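Local coordinates for extracellular ligand-binding receptor (PDB 3SG0), which probably binds lignin-derived aromatic acids as the periplasmic solute-binding protein of a transport system, and holds benzoyl-formic acid in its ligand pocket, at residues H247-E252 against A265-E270; M315-N320 against E345-L350. All blocks are in the same frame, centred on the assembly; numbering follows the deposited sequence.

Contact 1 of 2, residues H247-E252 against A265-E270; sequences HGVATE and AIFAGE. With 173 (benzoyl-formic acid), chain B.
Phe267, on strand 266-269, packs its ring against Val249, Ala250 and the backbone of His247. With CG between the backbone N and the carbonyl carbon (chi1 61°), the side chain is directed at segment 247-252. Val249 CG2 sits over one face in a CH-pi contact, 4.2 Å from the ring centroid, while Ala250 CB meets the ring at CZ, 3.7 Å away. His247 CA approaches CD1 of the same ring. One residue on, the carbonyl of Ala268 receives a water that also accepts from His247 N, the water lying 2.7 Å from Ala268 O and 2.9 Å from His247 N. At Gly269, CA packs 3.9 Å from His247 CB; a side chain at this position would run into the Phe267 ring. Glu270 ends the segment: bent at chi2 (74°), it brings its carboxylate to the imidazole edge. His247 ND1 donates to the syn lone pair of Glu270 OE2 at 2.5 Å, nearly straight and in the imidazole plane, with the carboxylate plane turned 45° from the ring. NE2, on the other side of the ring, is hydrogen-bonded to Asp143, so carboxylates hold the imidazole at both nitrogens and fix its rotation. One ring face receives benzoyl-formic acid, His247 CD2 lying 3.6 Å from ligand C1E. An alanine in place of His247 would probably leave the buried Glu270 carboxylate without its mate and open a gap beside the ligand's phenyl ring. Buried between two acidic groups, the imidazole would be expected to carry increased positive character, while one face of it lies against the ligand's phenyl ring.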
loop_
_atom_site.group_PDB
_atom_site.type_symbol
_atom_site.label_atom_id
_atom_site.label_comp_id
_atom_site.label_asym_id
_atom_site.label_seq_id
_atom_site.Cartn_x
_atom_site.Cartn_y
_atom_site.Cartn_z
ATOM N N HIS A 247 -4.840 -2.323 6.346
ATOM C CA HIS A 247 -4.917 -1.110 5.543
ATOM C C HIS A 247 -5.244 -1.358 4.069
ATOM O O HIS A 247 -5.445 -0.406 3.317
ATOM C CB HIS A 247 -3.663 -0.243 5.703
ATOM C CG HIS A 247 -2.380 -0.914 5.312
ATOM N ND1 HIS A 247 -1.174 -0.245 5.356
ATOM C CD2 HIS A 247 -2.098 -2.171 4.884
ATOM C CE1 HIS A 247 -0.207 -1.058 4.973
ATOM N NE2 HIS A 247 -0.738 -2.234 4.682
ATOM N N GLY A 248 -5.307 -2.623 3.654
ATOM C CA GLY A 248 -5.833 -2.956 2.338
ATOM C C GLY A 248 -7.301 -2.588 2.176
ATOM O O GLY A 248 -7.791 -2.542 1.042
ATOM N N VAL A 249 -8.006 -2.319 3.273
ATOM C CA VAL A 249 -9.430 -2.015 3.182
ATOM C C VAL A 249 -9.742 -0.525 3.273
ATOM O O VAL A 249 -10.911 -0.144 3.275
ATOM C CB VAL A 249 -10.268 -2.781 4.247
ATOM C CG1 VAL A 249 -9.897 -4.264 4.258
ATOM C CG2 VAL A 249 -10.142 -2.155 5.641
ATOM N N ALA A 250 -8.707 0.313 3.325
ATOM C CA ALA A 250 -8.851 1.724 3.691
ATOM C C ALA A 250 -9.413 2.607 2.572
ATOM O O ALA A 250 -9.078 3.795 2.475
ATOM C CB ALA A 250 -7.518 2.257 4.201
ATOM N N THR A 251 -10.287 2.024 1.755
ATOM C CA THR A 251 -10.982 2.737 0.694
ATOM C C THR A 251 -12.473 2.837 1.002
ATOM O O THR A 251 -13.086 1.888 1.499
ATOM C CB THR A 251 -10.788 2.055 -0.675
ATOM O OG1 THR A 251 -11.737 2.609 -1.592
ATOM C CG2 THR A 251 -10.996 0.535 -0.607
ATOM N N GLU A 252 -13.063 3.985 0.701
ATOM C CA GLU A 252 -14.501 4.139 0.879
ATOM C C GLU A 252 -15.308 3.109 0.071
ATOM O O GLU A 252 -16.460 2.837 0.397
ATOM C CB GLU A 252 -14.936 5.575 0.583
ATOM C CG GLU A 252 -14.599 6.562 1.701
ATOM C CD GLU A 252 -13.111 6.852 1.860
ATOM O OE1 GLU A 252 -12.352 6.730 0.870
ATOM O OE2 GLU A 252 -12.704 7.209 2.987
ATOM N N ALA A 265 -15.220 -2.369 12.043
ATOM C CA ALA A 265 -13.932 -2.959 11.692
ATOM C C ALA A 265 -12.803 -2.037 12.139
ATOM O O ALA A 265 -12.913 -0.814 12.026
ATOM C CB ALA A 265 -13.841 -3.213 10.197
ATOM N N ILE A 266 -11.720 -2.626 12.634
ATOM C CA ILE A 266 -10.550 -1.880 13.065
ATOM C C ILE A 266 -9.334 -2.435 12.339
ATOM O O ILE A 266 -9.227 -3.647 12.133
ATOM C CB ILE A 266 -10.368 -1.972 14.600
ATOM C CG1 ILE A 266 -11.479 -1.187 15.301
ATOM C CG2 ILE A 266 -8.987 -1.473 15.023
ATOM C CD1 ILE A 266 -11.594 -1.453 16.788
ATOM N N PHE A 267 -8.432 -1.548 11.940
ATOM C CA PHE A 267 -7.177 -1.954 11.314
ATOM C C PHE A 267 -6.088 -0.953 11.649
ATOM O O PHE A 267 -6.383 0.193 12.010
ATOM C CB PHE A 267 -7.317 -2.102 9.789
ATOM C CG PHE A 267 -7.722 -0.832 9.063
ATOM C CD1 PHE A 267 -6.773 0.007 8.496
ATOM C CD2 PHE A 267 -9.060 -0.508 8.917
ATOM C CE1 PHE A 267 -7.157 1.151 7.809
ATOM C CE2 PHE A 267 -9.450 0.639 8.241
ATOM C CZ PHE A 267 -8.501 1.459 7.682
ATOM N N ALA A 268 -4.837 -1.378 11.546
ATOM C CA ALA A 268 -3.721 -0.453 11.645
ATOM C C ALA A 268 -3.434 0.096 10.254
ATOM O O ALA A 268 -3.264 -0.667 9.296
ATOM C CB ALA A 268 -2.498 -1.161 12.209
ATOM N N GLY A 269 -3.386 1.416 10.132
ATOM C CA GLY A 269 -3.175 2.047 8.849
ATOM C C GLY A 269 -2.458 3.377 8.935
ATOM O O GLY A 269 -1.740 3.683 9.896
ATOM N N GLU A 270 -2.661 4.163 7.886
ATOM C CA GLU A 270 -1.873 5.357 7.615
ATOM C C GLU A 270 -2.508 6.638 8.127
ATOM O O GLU A 270 -3.727 6.730 8.275
ATOM C CB GLU A 270 -1.646 5.504 6.106
ATOM C CG GLU A 270 -0.689 4.495 5.499
ATOM C CD GLU A 270 -1.273 3.100 5.374
ATOM O OE1 GLU A 270 -2.343 2.926 4.748
ATOM O OE2 GLU A 270 -0.620 2.173 5.894
HETATM O O1B 173 B . 0.384 -5.239 -1.212
HETATM C C1 173 B . -0.673 -5.700 -1.553
HETATM O O1A 173 B . -0.797 -6.916 -2.214
HETATM C C2 173 B . -1.961 -5.090 -1.067
HETATM O O2 173 B . -2.991 -5.685 -1.173
HETATM C C1G 173 B . -1.893 -3.701 -0.514
HETATM C C2D 173 B . -1.088 -2.643 -1.262
HETATM C C2E 173 B . -0.986 -1.238 -0.704
HETATM C C3 173 B . -1.684 -0.909 0.614
HETATM C C1E 173 B . -2.486 -1.999 1.349
HETATM C C1D 173 B . -2.605 -3.403 0.792
HETATM O O HOH W 1 -2.895 -3.183 8.375
#

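Contact 2 of 2, residues M315-N320 against E345-L350; sequences MTLVEN and EKSKDL
A small, mainly apolar surface contact joins helix 306-328 to the loop that leads from helix 334-344 into strand 350-352, with Leu317 and Leu350 meeting at its centre. Their CD2 methyls approach to 3.6 Å as the two side chains cross obliquely. With CG anti to the backbone N (chi1 -180°), Leu350 extends toward the helix. Its CD2 also meets Thr316 CG2, 4.3 Å away beside Leu317, and Asn320 ND2, which comes tip to tip at 3.9 Å about one turn further on. Leu317 CD2 touches Ser347 OG as well, at 3.6 Å, so one methyl of the helix spans both ends of the loop's contact. No direct hydrogen bond crosses; instead a water accepts from Asn320 ND2 at 3.0 Å and lies 2.7 Å from Ser347 OG, tying the more exposed side together. Behind the contact, Leu317 also packs on Val139 and Met117, the latter on strand 116-118. Thr316 and Glu319 belong to a site where 3-hydroxypyruvate has been seen bound, although none is bound here. The loop ends in a G1 beta bulge, Asp349 and Leu350 both facing Ser357, to which Leu350 is backbone hydrogen-bonded.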
loop_
_atom_site.group_PDB
_atom_site.type_symbol
_atom_site.label_atom_id
_atom_site.label_comp_id
_atom_site.label_asym_id
_atom_site.label_seq_id
_atom_site.Cartn_x
_atom_site.Cartn_y
_atom_site.Cartn_z
HETATM N N MSE A 315 5.632 10.011 -6.047
HETATM C CA MSE A 315 6.078 11.152 -6.838
HETATM C C MSE A 315 6.608 12.296 -5.992
HETATM O O MSE A 315 7.442 13.060 -6.469
HETATM C CB MSE A 315 4.987 11.621 -7.801
HETATM C CG MSE A 315 4.930 10.761 -9.057
HETATM SE SE MSE A 315 6.630 10.658 -10.076
HETATM C CE MSE A 315 6.987 12.544 -10.337
ATOM N N THR A 316 6.161 12.430 -4.746
ATOM C CA THR A 316 6.769 13.430 -3.864
ATOM C C THR A 316 8.257 13.128 -3.698
ATOM O O THR A 316 9.108 14.017 -3.822
ATOM C CB THR A 316 6.078 13.467 -2.499
ATOM O OG1 THR A 316 4.714 13.864 -2.687
ATOM C CG2 THR A 316 6.780 14.442 -1.556
ATOM N N LEU A 317 8.580 11.866 -3.435
ATOM C CA LEU A 317 9.978 11.481 -3.296
ATOM C C LEU A 317 10.759 11.708 -4.585
ATOM O O LEU A 317 11.884 12.213 -4.561
ATOM C CB LEU A 317 10.100 10.015 -2.881
ATOM C CG LEU A 317 9.663 9.693 -1.455
ATOM C CD1 LEU A 317 9.621 8.194 -1.247
ATOM C CD2 LEU A 317 10.593 10.333 -0.442
ATOM N N VAL A 318 10.187 11.315 -5.713
ATOM C CA VAL A 318 10.874 11.475 -6.987
ATOM C C VAL A 318 11.086 12.955 -7.300
ATOM O O VAL A 318 12.186 13.375 -7.680
ATOM C CB VAL A 318 10.096 10.782 -8.115
ATOM C CG1 VAL A 318 10.696 11.100 -9.463
ATOM C CG2 VAL A 318 10.086 9.278 -7.889
ATOM N N GLU A 319 10.033 13.744 -7.144
ATOM C CA GLU A 319 10.109 15.174 -7.394
ATOM C C GLU A 319 11.171 15.830 -6.524
ATOM O O GLU A 319 11.894 16.720 -6.985
ATOM C CB GLU A 319 8.740 15.822 -7.158
ATOM C CG GLU A 319 8.683 17.316 -7.404
ATOM C CD GLU A 319 7.272 17.864 -7.283
ATOM O OE1 GLU A 319 6.512 17.365 -6.424
ATOM O OE2 GLU A 319 6.917 18.788 -8.046
ATOM N N ASN A 320 11.271 15.408 -5.268
ATOM C CA ASN A 320 12.252 15.976 -4.358
ATOM C C ASN A 320 13.668 15.636 -4.764
ATOM O O ASN A 320 14.583 16.402 -4.466
ATOM C CB ASN A 320 12.000 15.523 -2.922
ATOM C CG ASN A 320 10.795 16.203 -2.302
ATOM O OD1 ASN A 320 10.244 17.157 -2.858
ATOM N ND2 ASN A 320 10.380 15.720 -1.143
ATOM N N GLU A 345 17.469 7.871 -1.285
ATOM C CA GLU A 345 18.043 7.191 -0.137
ATOM C C GLU A 345 18.425 8.148 0.987
ATOM O O GLU A 345 18.596 7.717 2.127
ATOM C CB GLU A 345 19.282 6.432 -0.623
ATOM C CG GLU A 345 19.858 5.411 0.310
ATOM C CD GLU A 345 20.744 4.450 -0.449
ATOM O OE1 GLU A 345 20.306 3.305 -0.647
ATOM O OE2 GLU A 345 21.866 4.840 -0.862
ATOM N N LYS A 346 18.559 9.430 0.654
ATOM C CA LYS A 346 18.970 10.468 1.603
ATOM C C LYS A 346 17.790 11.252 2.168
ATOM O O LYS A 346 17.980 12.151 2.990
ATOM C CB LYS A 346 19.920 11.452 0.927
ATOM C CG LYS A 346 21.175 10.827 0.357
ATOM C CD LYS A 346 21.980 11.866 -0.409
ATOM C CE LYS A 346 23.110 11.233 -1.191
ATOM N NZ LYS A 346 23.864 12.265 -1.956
ATOM N N SER A 347 16.578 10.935 1.725
ATOM C CA SER A 347 15.390 11.671 2.164
ATOM C C SER A 347 15.154 11.502 3.662
ATOM O O SER A 347 15.138 10.385 4.164
ATOM C CB SER A 347 14.172 11.205 1.366
ATOM O OG SER A 347 13.009 11.928 1.733
ATOM N N LYS A 348 14.953 12.615 4.367
ATOM C CA LYS A 348 14.819 12.606 5.824
ATOM C C LYS A 348 13.671 13.482 6.305
ATOM O O LYS A 348 13.335 14.486 5.673
ATOM C CB LYS A 348 16.107 13.113 6.497
ATOM C CG LYS A 348 17.388 12.391 6.114
ATOM C CD LYS A 348 17.421 10.962 6.629
ATOM C CE LYS A 348 18.794 10.338 6.401
ATOM N NZ LYS A 348 18.873 8.951 6.936
ATOM N N ASP A 349 13.081 13.084 7.428
ATOM C CA ASP A 349 12.096 13.893 8.139
ATOM C C ASP A 349 10.997 14.418 7.221
ATOM O O ASP A 349 10.617 15.591 7.288
ATOM C CB ASP A 349 12.792 15.058 8.851
ATOM C CG ASP A 349 11.916 15.705 9.902
ATOM O OD1 ASP A 349 11.109 14.985 10.524
ATOM O OD2 ASP A 349 12.035 16.931 10.105
ATOM N N LEU A 350 10.471 13.540 6.377
ATOM C CA LEU A 350 9.473 13.948 5.397
ATOM C C LEU A 350 8.092 13.439 5.762
ATOM O O LEU A 350 7.866 12.227 5.804
ATOM C CB LEU A 350 9.871 13.428 4.016
ATOM C CG LEU A 350 8.924 13.777 2.867
ATOM C CD1 LEU A 350 8.825 15.283 2.653
ATOM C CD2 LEU A 350 9.361 13.070 1.591
HETATM O O HOH W 2 12.370 13.613 -0.260
#

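In the fold
Contact 1 is core and contact 2 surface: every touching residue of 247-252 and 265-270 is buried, whereas 315-320 and 345-350 meet near the protein's exterior. Their centres lie 25 Å apart and their nearest atoms about 12 Å, without touching. Helix 306-328 nevertheless reaches both, since Ile306 at its start packs on Ala250 and Glu270, and its later turns carry Leu317. The chemistry follows the place. Beside the ligand, contact 1 combines a His-carboxylate hydrogen bond, an aromatic face and a bridging water; contact 2 relies on leucine methyls and a water bridge, and its helix carries residues of a second, different ligand site.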